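PDB 4CDB: listeriolysin O from Listeria monocytogenes, which perforates cholesterol-containing host membranes by binding them, changing shape and assembling into an oligomeric pore. Local coordinates for residues 20-25 against 236-241; 107-112 against 230-235. All coordinates share one frame; numbering follows the deposited sequence.

Contact 1: residues 20-25 against 236-241. With NA (sodium ion), chain O.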
ATOM      1  N   ALA A  20     -22.618 -34.387 -23.656  1.00 37.59           N
ATOM      2  CA  ALA A  20     -22.884 -33.181 -22.877  1.00 37.72           C
ATOM      3  C   ALA A  20     -23.381 -33.551 -21.484  1.00 39.65           C
ATOM      4  O   ALA A  20     -22.971 -32.957 -20.486  1.00 37.67           O
ATOM      5  CB  ALA A  20     -23.900 -32.288 -23.593  1.00 35.19           C
ATOM      6  N   ASP A  21     -24.253 -34.549 -21.423  1.00 37.96           N
ATOM      7  CA  ASP A  21     -24.778 -35.031 -20.155  1.00 38.85           C
ATOM      8  C   ASP A  21     -23.681 -35.679 -19.309  1.00 36.88           C
ATOM      9  O   ASP A  21     -23.650 -35.512 -18.093  1.00 37.60           O
ATOM     10  CB  ASP A  21     -25.923 -36.012 -20.400  1.00 42.88           C
ATOM     11  CG  ASP A  21     -26.453 -36.622 -19.120  1.00 57.26           C
ATOM     12  OD1 ASP A  21     -27.305 -35.984 -18.469  1.00 63.89           O
ATOM     13  OD2 ASP A  21     -26.027 -37.743 -18.770  1.00 63.57           O
ATOM     14  N   GLU A  22     -22.780 -36.413 -19.956  1.00 37.58           N
ATOM     15  CA  GLU A  22     -21.647 -37.009 -19.253  1.00 42.36           C
ATOM     16  C   GLU A  22     -20.738 -35.931 -18.667  1.00 36.57           C
ATOM     17  O   GLU A  22     -20.216 -36.079 -17.565  1.00 36.81           O
ATOM     18  CB  GLU A  22     -20.842 -37.928 -20.172  1.00 48.98           C
ATOM     19  CG  GLU A  22     -21.547 -39.215 -20.566  1.00 64.76           C
ATOM     20  CD  GLU A  22     -20.726 -40.041 -21.536  1.00 76.92           C
ATOM     21  OE1 GLU A  22     -19.683 -39.539 -22.006  1.00 81.29           O
ATOM     22  OE2 GLU A  22     -21.121 -41.190 -21.828  1.00 79.88           O
ATOM     23  N   ILE A  23     -20.547 -34.847 -19.414  1.00 39.65           N
ATOM     24  CA  ILE A  23     -19.745 -33.728 -18.927  1.00 38.37           C
ATOM     25  C   ILE A  23     -20.399 -33.087 -17.706  1.00 36.35           C
ATOM     26  O   ILE A  23     -19.730 -32.818 -16.706  1.00 37.22           O
ATOM     27  CB  ILE A  23     -19.497 -32.672 -20.028  1.00 37.53           C
ATOM     28  CG1 ILE A  23     -18.568 -33.237 -21.101  1.00 34.03           C
ATOM     29  CG2 ILE A  23     -18.885 -31.411 -19.440  1.00 38.08           C
ATOM     30  CD1 ILE A  23     -18.429 -32.354 -22.329  1.00 36.92           C
ATOM     31  N   ASP A  24     -21.708 -32.860 -17.786  1.00 36.72           N
ATOM     32  CA  ASP A  24     -22.458 -32.291 -16.668  1.00 40.71           C
ATOM     33  C   ASP A  24     -22.254 -33.090 -15.385  1.00 40.43           C
ATOM     34  O   ASP A  24     -21.909 -32.528 -14.348  1.00 41.96           O
ATOM     35  CB  ASP A  24     -23.953 -32.216 -16.990  1.00 46.67           C
ATOM     36  CG  ASP A  24     -24.281 -31.133 -17.997  1.00 50.44           C
ATOM     37  OD1 ASP A  24     -23.517 -30.149 -18.087  1.00 46.39           O
ATOM     38  OD2 ASP A  24     -25.309 -31.261 -18.694  1.00 56.72           O
ATOM     39  N   LYS A  25     -22.459 -34.400 -15.466  1.00 39.10           N
ATOM     40  CA  LYS A  25     -22.356 -35.270 -14.295  1.00 46.33           C
ATOM     41  C   LYS A  25     -20.931 -35.375 -13.759  1.00 43.91           C
ATOM     42  O   LYS A  25     -20.725 -35.520 -12.555  1.00 49.78           O
ATOM     43  CB  LYS A  25     -22.908 -36.665 -14.609  1.00 50.19           C
ATOM     44  CG  LYS A  25     -24.334 -36.651 -15.134  1.00 59.75           C
ATOM     45  CD  LYS A  25     -25.246 -35.870 -14.202  1.00 68.35           C
ATOM     46  CE  LYS A  25     -26.615 -35.646 -14.818  1.00 72.91           C
ATOM     47  NZ  LYS A  25     -27.304 -36.931 -15.106  1.00 75.56           N
ATOM     48  N   VAL A 236     -16.530 -31.985 -27.576  1.00 37.39           N
ATOM     49  CA  VAL A 236     -15.783 -32.208 -26.342  1.00 38.58           C
ATOM     50  C   VAL A 236     -16.419 -33.330 -25.524  1.00 42.17           C
ATOM     51  O   VAL A 236     -17.646 -33.424 -25.432  1.00 42.95           O
ATOM     52  CB  VAL A 236     -15.694 -30.924 -25.489  1.00 35.86           C
ATOM     53  CG1 VAL A 236     -14.832 -31.157 -24.252  1.00 31.58           C
ATOM     54  CG2 VAL A 236     -15.133 -29.775 -26.318  1.00 36.05           C
ATOM     55  N   THR A 237     -15.579 -34.184 -24.945  1.00 41.62           N
ATOM     56  CA  THR A 237     -16.050 -35.284 -24.111  1.00 43.49           C
ATOM     57  C   THR A 237     -15.449 -35.212 -22.710  1.00 42.04           C
ATOM     58  O   THR A 237     -14.506 -34.457 -22.465  1.00 37.31           O
ATOM     59  CB  THR A 237     -15.717 -36.657 -24.737  1.00 44.92           C
ATOM     60  OG1 THR A 237     -14.297 -36.808 -24.847  1.00 45.44           O
ATOM     61  CG2 THR A 237     -16.341 -36.775 -26.116  1.00 49.50           C
ATOM     62  N   LYS A 238     -16.009 -36.001 -21.799  1.00 44.26           N
ATOM     63  CA  LYS A 238     -15.505 -36.099 -20.435  1.00 48.19           C
ATOM     64  C   LYS A 238     -14.074 -36.623 -20.436  1.00 50.01           C
ATOM     65  O   LYS A 238     -13.237 -36.175 -19.652  1.00 48.13           O
ATOM     66  CB  LYS A 238     -16.406 -37.020 -19.608  1.00 57.76           C
ATOM     67  CG  LYS A 238     -15.794 -37.499 -18.298  1.00 67.34           C
ATOM     68  CD  LYS A 238     -16.760 -38.386 -17.523  1.00 73.61           C
ATOM     69  CE  LYS A 238     -17.246 -39.551 -18.372  1.00 80.93           C
ATOM     70  NZ  LYS A 238     -18.225 -40.406 -17.643  1.00 85.99           N
ATOM     71  N   GLU A 239     -13.800 -37.568 -21.331  1.00 49.36           N
ATOM     72  CA  GLU A 239     -12.472 -38.164 -21.438  1.00 54.55           C
ATOM     73  C   GLU A 239     -11.415 -37.126 -21.794  1.00 48.93           C
ATOM     74  O   GLU A 239     -10.311 -37.144 -21.255  1.00 50.10           O
ATOM     75  CB  GLU A 239     -12.465 -39.297 -22.468  1.00 59.00           C
ATOM     76  CG  GLU A 239     -13.088 -40.595 -21.981  1.00 67.23           C
ATOM     77  CD  GLU A 239     -14.585 -40.490 -21.755  1.00 73.78           C
ATOM     78  OE1 GLU A 239     -15.231 -39.634 -22.395  1.00 74.49           O
ATOM     79  OE2 GLU A 239     -15.114 -41.270 -20.939  1.00 78.46           O
ATOM     80  N   GLN A 240     -11.759 -36.224 -22.705  1.00 46.42           N
ATOM     81  CA  GLN A 240     -10.841 -35.162 -23.097  1.00 44.16           C
ATOM     82  C   GLN A 240     -10.537 -34.226 -21.930  1.00 44.54           C
ATOM     83  O   GLN A 240      -9.389 -33.836 -21.725  1.00 47.22           O
ATOM     84  CB  GLN A 240     -11.399 -34.379 -24.288  1.00 45.20           C
ATOM     85  CG  GLN A 240     -11.550 -35.215 -25.550  1.00 55.30           C
ATOM     86  CD  GLN A 240     -12.317 -34.494 -26.642  1.00 61.06           C
ATOM     87  OE1 GLN A 240     -12.653 -33.317 -26.507  1.00 60.77           O
ATOM     88  NE2 GLN A 240     -12.602 -35.200 -27.731  1.00 63.03           N
ATOM     89  N   LEU A 241     -11.569 -33.875 -21.169  1.00 42.42           N
ATOM     90  CA  LEU A 241     -11.407 -32.992 -20.019  1.00 41.72           C
ATOM     91  C   LEU A 241     -10.531 -33.626 -18.945  1.00 46.56           C
ATOM     92  O   LEU A 241      -9.714 -32.948 -18.325  1.00 43.95           O
ATOM     93  CB  LEU A 241     -12.767 -32.612 -19.432  1.00 41.03           C
ATOM     94  CG  LEU A 241     -13.676 -31.773 -20.333  1.00 43.92           C
ATOM     95  CD1 LEU A 241     -14.953 -31.391 -19.601  1.00 39.67           C
ATOM     96  CD2 LEU A 241     -12.942 -30.535 -20.832  1.00 41.17           C
TER
HETATM   97 NA    NA O1540     -11.085 -31.427 -26.055  1.00 63.52          NA
HETATM   98  O   HOH W   1     -18.582 -36.907 -22.504  1.00 43.96           O
HETATM   99  O   HOH W   2     -11.646 -29.420 -27.951  1.00 41.40           O
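Ile23, on helix 14-28, packs against the first turn of helix 238-243, a packing contact far from the centre of the elongated molecule, where Ile23 lies on backbone and apolar side-chain atoms and a water bridges the two segments alongside. No direct hydrogen bond crosses it. The two branches of Ile23 divide the work. CG1 stands beside the backbone N (chi1 -69°) and rests on the start of the helix, 3.8 Å from Lys238 N, while CD1 reaches on to Val236 O at 3.4 Å. CG2, anti to the backbone N, meets Leu241 CD1 at 3.9 Å, the two side chains crossing at about a right angle. Next to Ile23, water 1 donates to Glu22 OE1 at 2.9 Å and accepts from Lys238 N at 2.8 Å, so an amide of the first helical turn is tied to the carboxylate through solvent. Lys238 lays its aliphatic part over Glu22, with CE 4.3 Å from Glu22 CB; its chain bends at chi3 (55°), and NZ forms no salt bridge with that glutamate. Glu239 OE1 lies 4.5 Å from Glu22 OE1, a like-charge approach that the nearby lysine may ease. On the far side Gln240 OE1 binds a sodium ion, which also holds water 2. Asp24 pairs with Arg227 and Ser229, joining helix 14-28 to the loop ahead of residues 236-241. Thr237 and Gln240 exchange weak bonds, Gln240 N to Thr237 OG1 and Thr237 N to Gln240 OE1: the capping box of an N-terminal helix end.

Contact 2: residues 107-112 against 230-235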
ATOM      1  N   LEU A 107      -7.939 -23.754 -20.488  1.00 45.99           N
ATOM      2  CA  LEU A 107      -8.353 -25.003 -21.120  1.00 45.78           C
ATOM      3  C   LEU A 107      -8.439 -24.842 -22.634  1.00 45.54           C
ATOM      4  O   LEU A 107      -9.270 -24.085 -23.137  1.00 42.55           O
ATOM      5  CB  LEU A 107      -9.706 -25.464 -20.574  1.00 47.01           C
ATOM      6  CG  LEU A 107      -9.813 -25.682 -19.067  1.00 50.93           C
ATOM      7  CD1 LEU A 107     -11.184 -26.229 -18.705  1.00 50.68           C
ATOM      8  CD2 LEU A 107      -8.722 -26.617 -18.590  1.00 53.76           C
ATOM      9  N   PRO A 108      -7.583 -25.566 -23.367  1.00 46.47           N
ATOM     10  CA  PRO A 108      -7.544 -25.470 -24.830  1.00 50.76           C
ATOM     11  C   PRO A 108      -8.603 -26.342 -25.512  1.00 53.03           C
ATOM     12  O   PRO A 108      -8.268 -27.163 -26.368  1.00 58.67           O
ATOM     13  CB  PRO A 108      -6.145 -25.983 -25.160  1.00 51.56           C
ATOM     14  CG  PRO A 108      -5.881 -27.006 -24.096  1.00 50.34           C
ATOM     15  CD  PRO A 108      -6.569 -26.502 -22.848  1.00 44.93           C
ATOM     16  N   VAL A 109      -9.866 -26.157 -25.139  1.00 50.94           N
ATOM     17  CA  VAL A 109     -10.960 -26.904 -25.755  1.00 48.58           C
ATOM     18  C   VAL A 109     -11.789 -26.014 -26.671  1.00 45.33           C
ATOM     19  O   VAL A 109     -11.802 -24.792 -26.521  1.00 43.09           O
ATOM     20  CB  VAL A 109     -11.903 -27.513 -24.697  1.00 50.70           C
ATOM     21  CG1 VAL A 109     -11.195 -28.597 -23.908  1.00 58.32           C
ATOM     22  CG2 VAL A 109     -12.430 -26.426 -23.771  1.00 46.88           C
ATOM     23  N   LYS A 110     -12.486 -26.631 -27.618  1.00 39.88           N
ATOM     24  CA  LYS A 110     -13.397 -25.892 -28.480  1.00 42.48           C
ATOM     25  C   LYS A 110     -14.595 -25.395 -27.681  1.00 39.94           C
ATOM     26  O   LYS A 110     -14.973 -25.990 -26.670  1.00 33.04           O
ATOM     27  CB  LYS A 110     -13.844 -26.750 -29.661  1.00 46.69           C
ATOM     28  CG  LYS A 110     -12.789 -26.879 -30.749  1.00 55.15           C
ATOM     29  CD  LYS A 110     -12.813 -28.269 -31.367  1.00 64.49           C
ATOM     30  CE  LYS A 110     -12.164 -28.277 -32.747  1.00 67.64           C
ATOM     31  NZ  LYS A 110     -12.180 -29.642 -33.346  1.00 68.88           N
ATOM     32  N   ARG A 111     -15.185 -24.297 -28.141  1.00 36.33           N
ATOM     33  CA  ARG A 111     -16.198 -23.595 -27.368  1.00 37.39           C
ATOM     34  C   ARG A 111     -17.545 -23.563 -28.076  1.00 38.93           C
ATOM     35  O   ARG A 111     -17.613 -23.640 -29.303  1.00 38.94           O
ATOM     36  CB  ARG A 111     -15.734 -22.162 -27.097  1.00 41.30           C
ATOM     37  CG  ARG A 111     -14.406 -22.067 -26.365  1.00 42.68           C
ATOM     38  CD  ARG A 111     -14.514 -22.655 -24.971  1.00 44.48           C
ATOM     39  NE  ARG A 111     -15.588 -22.021 -24.212  1.00 44.03           N
ATOM     40  CZ  ARG A 111     -15.463 -20.874 -23.553  1.00 39.23           C
ATOM     41  NH1 ARG A 111     -14.305 -20.232 -23.548  1.00 33.46           N
ATOM     42  NH2 ARG A 111     -16.498 -20.371 -22.897  1.00 30.99           N
ATOM     43  N   ASP A 112     -18.615 -23.450 -27.295  1.00 43.32           N
ATOM     44  CA  ASP A 112     -19.939 -23.215 -27.851  1.00 45.64           C
ATOM     45  C   ASP A 112     -20.198 -21.709 -27.839  1.00 42.92           C
ATOM     46  O   ASP A 112     -19.270 -20.915 -27.991  1.00 45.51           O
ATOM     47  CB  ASP A 112     -21.005 -23.965 -27.048  1.00 48.18           C
ATOM     48  CG  ASP A 112     -22.252 -24.281 -27.869  1.00 57.81           C
ATOM     49  OD1 ASP A 112     -22.534 -23.559 -28.850  1.00 56.01           O
ATOM     50  OD2 ASP A 112     -22.956 -25.252 -27.520  1.00 64.12           O
ATOM     51  N   ARG A 230     -22.515 -26.371 -21.214  1.00 41.57           N
ATOM     52  CA  ARG A 230     -22.915 -25.346 -22.181  1.00 44.29           C
ATOM     53  C   ARG A 230     -21.744 -24.586 -22.803  1.00 37.72           C
ATOM     54  O   ARG A 230     -21.836 -24.128 -23.938  1.00 35.71           O
ATOM     55  CB  ARG A 230     -23.907 -24.354 -21.561  1.00 53.12           C
ATOM     56  CG  ARG A 230     -25.350 -24.563 -21.996  1.00 62.31           C
ATOM     57  CD  ARG A 230     -25.488 -24.576 -23.516  1.00 68.25           C
ATOM     58  NE  ARG A 230     -25.915 -23.290 -24.065  1.00 71.48           N
ATOM     59  CZ  ARG A 230     -25.127 -22.449 -24.730  1.00 68.75           C
ATOM     60  NH1 ARG A 230     -23.852 -22.748 -24.938  1.00 63.05           N
ATOM     61  NH2 ARG A 230     -25.617 -21.306 -25.190  1.00 69.99           N
ATOM     62  N   PHE A 231     -20.650 -24.454 -22.062  1.00 39.92           N
ATOM     63  CA  PHE A 231     -19.506 -23.682 -22.545  1.00 42.73           C
ATOM     64  C   PHE A 231     -18.612 -24.475 -23.496  1.00 39.84           C
ATOM     65  O   PHE A 231     -17.799 -23.900 -24.221  1.00 39.13           O
ATOM     66  CB  PHE A 231     -18.685 -23.126 -21.378  1.00 50.02           C
ATOM     67  CG  PHE A 231     -19.219 -21.833 -20.823  1.00 51.91           C
ATOM     68  CD1 PHE A 231     -20.228 -21.147 -21.481  1.00 49.59           C
ATOM     69  CD2 PHE A 231     -18.706 -21.300 -19.650  1.00 49.50           C
ATOM     70  CE1 PHE A 231     -20.723 -19.955 -20.978  1.00 53.22           C
ATOM     71  CE2 PHE A 231     -19.194 -20.109 -19.141  1.00 51.95           C
ATOM     72  CZ  PHE A 231     -20.205 -19.434 -19.807  1.00 54.30           C
ATOM     73  N   PHE A 232     -18.771 -25.793 -23.500  1.00 31.02           N
ATOM     74  CA  PHE A 232     -17.922 -26.646 -24.324  1.00 32.98           C
ATOM     75  C   PHE A 232     -18.519 -26.906 -25.699  1.00 34.61           C
ATOM     76  O   PHE A 232     -19.739 -26.970 -25.854  1.00 34.84           O
ATOM     77  CB  PHE A 232     -17.652 -27.969 -23.612  1.00 34.14           C
ATOM     78  CG  PHE A 232     -16.945 -27.807 -22.301  1.00 34.40           C
ATOM     79  CD1 PHE A 232     -15.580 -27.579 -22.261  1.00 34.93           C
ATOM     80  CD2 PHE A 232     -17.646 -27.878 -21.107  1.00 35.14           C
ATOM     81  CE1 PHE A 232     -14.924 -27.425 -21.052  1.00 36.15           C
ATOM     82  CE2 PHE A 232     -16.996 -27.727 -19.898  1.00 36.69           C
ATOM     83  CZ  PHE A 232     -15.636 -27.500 -19.870  1.00 37.86           C
ATOM     84  N   GLY A 233     -17.648 -27.056 -26.694  1.00 36.22           N
ATOM     85  CA  GLY A 233     -18.074 -27.424 -28.032  1.00 34.57           C
ATOM     86  C   GLY A 233     -18.700 -28.806 -28.040  1.00 34.52           C
ATOM     87  O   GLY A 233     -18.441 -29.615 -27.143  1.00 34.13           O
ATOM     88  N   LYS A 234     -19.514 -29.082 -29.054  1.00 37.00           N
ATOM     89  CA  LYS A 234     -20.269 -30.327 -29.113  1.00 40.23           C
ATOM     90  C   LYS A 234     -19.391 -31.562 -29.302  1.00 43.82           C
ATOM     91  O   LYS A 234     -19.858 -32.688 -29.137  1.00 43.26           O
ATOM     92  CB  LYS A 234     -21.313 -30.262 -30.227  1.00 38.33           C
ATOM     93  CG  LYS A 234     -20.726 -30.093 -31.617  1.00 43.19           C
ATOM     94  CD  LYS A 234     -21.826 -29.855 -32.640  1.00 51.61           C
ATOM     95  CE  LYS A 234     -21.257 -29.686 -34.041  1.00 57.55           C
ATOM     96  NZ  LYS A 234     -22.313 -29.378 -35.049  1.00 62.09           N
ATOM     97  N   ALA A 235     -18.125 -31.351 -29.650  1.00 44.87           N
ATOM     98  CA  ALA A 235     -17.204 -32.463 -29.867  1.00 43.89           C
ATOM     99  C   ALA A 235     -16.395 -32.801 -28.616  1.00 43.28           C
ATOM    100  O   ALA A 235     -15.655 -33.785 -28.598  1.00 46.87           O
ATOM    101  CB  ALA A 235     -16.276 -32.167 -31.033  1.00 44.48           C
TER
HETATM  102  O   HOH W   3     -18.768 -20.850 -24.383  1.00 47.43           O
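Phe231 O is the polar centre where residues 107-112 meet 230-235, accepting two hydrogen bonds from neighbouring residues. Arg111 NE reaches it at 2.9 Å with a fairly straight N-H, and the oxygen lies close to the plane of the guanidinium, whereas Asp112 N comes from the opposite face of the carbonyl plane at 3.2 Å. Water 3 donates to the same oxygen and weakly accepts from Arg111 NH2. A further bond, Gly233 N to Lys110 O at 2.9 Å, has its donor above the plane of the accepting carbonyl. The Arg111 chain bends at chi2 and chi3 (-64° and -55°), which place CD and NE. NH2 lies over one face of the Phe231 ring, nearest its CG (3.7 Å), with the guanidinium and ring planes 60° apart. That nitrogen also donates to Gly90 O, and Arg111 belongs to a sodium site together with Asn134. Asp112 turns its CB onto Arg230 O at 3.2 Å. Its OD2 makes a long, purely electrostatic salt bridge to Arg230 NH1 at 3.7 Å, while stronger polar partners are Ser10 for Asp112 and Ser113 for Arg230. At the apolar end, Val109 CG2 meets the edge of the Phe232 ring, 3.7 Å from CD1. Leu92 also touches Phe232, and Tyr254 stacks edge-to-face on Phe231. The pairing of Arg111 with Phe232 is a single beta bridge between two loops, one leading into strand 114-118, the other running from strand 207-222 to helix 238-243.

Overall arrangement
Both contacts lie at the same distal end of the molecule, their centres about 10 Å apart, and residues 230-241 run unbroken through them: 230-235 are bridged to the loop 107-112, then 236-241 turn into the helix that packs on 20-25. Contact 2 is nested within the chain loop closed by contact 1. Each is partly buried, but their chemistry differs. Contact 1 relies on apolar side chains and a water bridge, whereas contact 2 is held by direct backbone and arginine hydrogen bonds and covers more surface. Leu241 joins their apolar sides, its CD2 lying 3.7 Å from Phe232 CE1; Val236 CG2 approaches Lys110 O nearby.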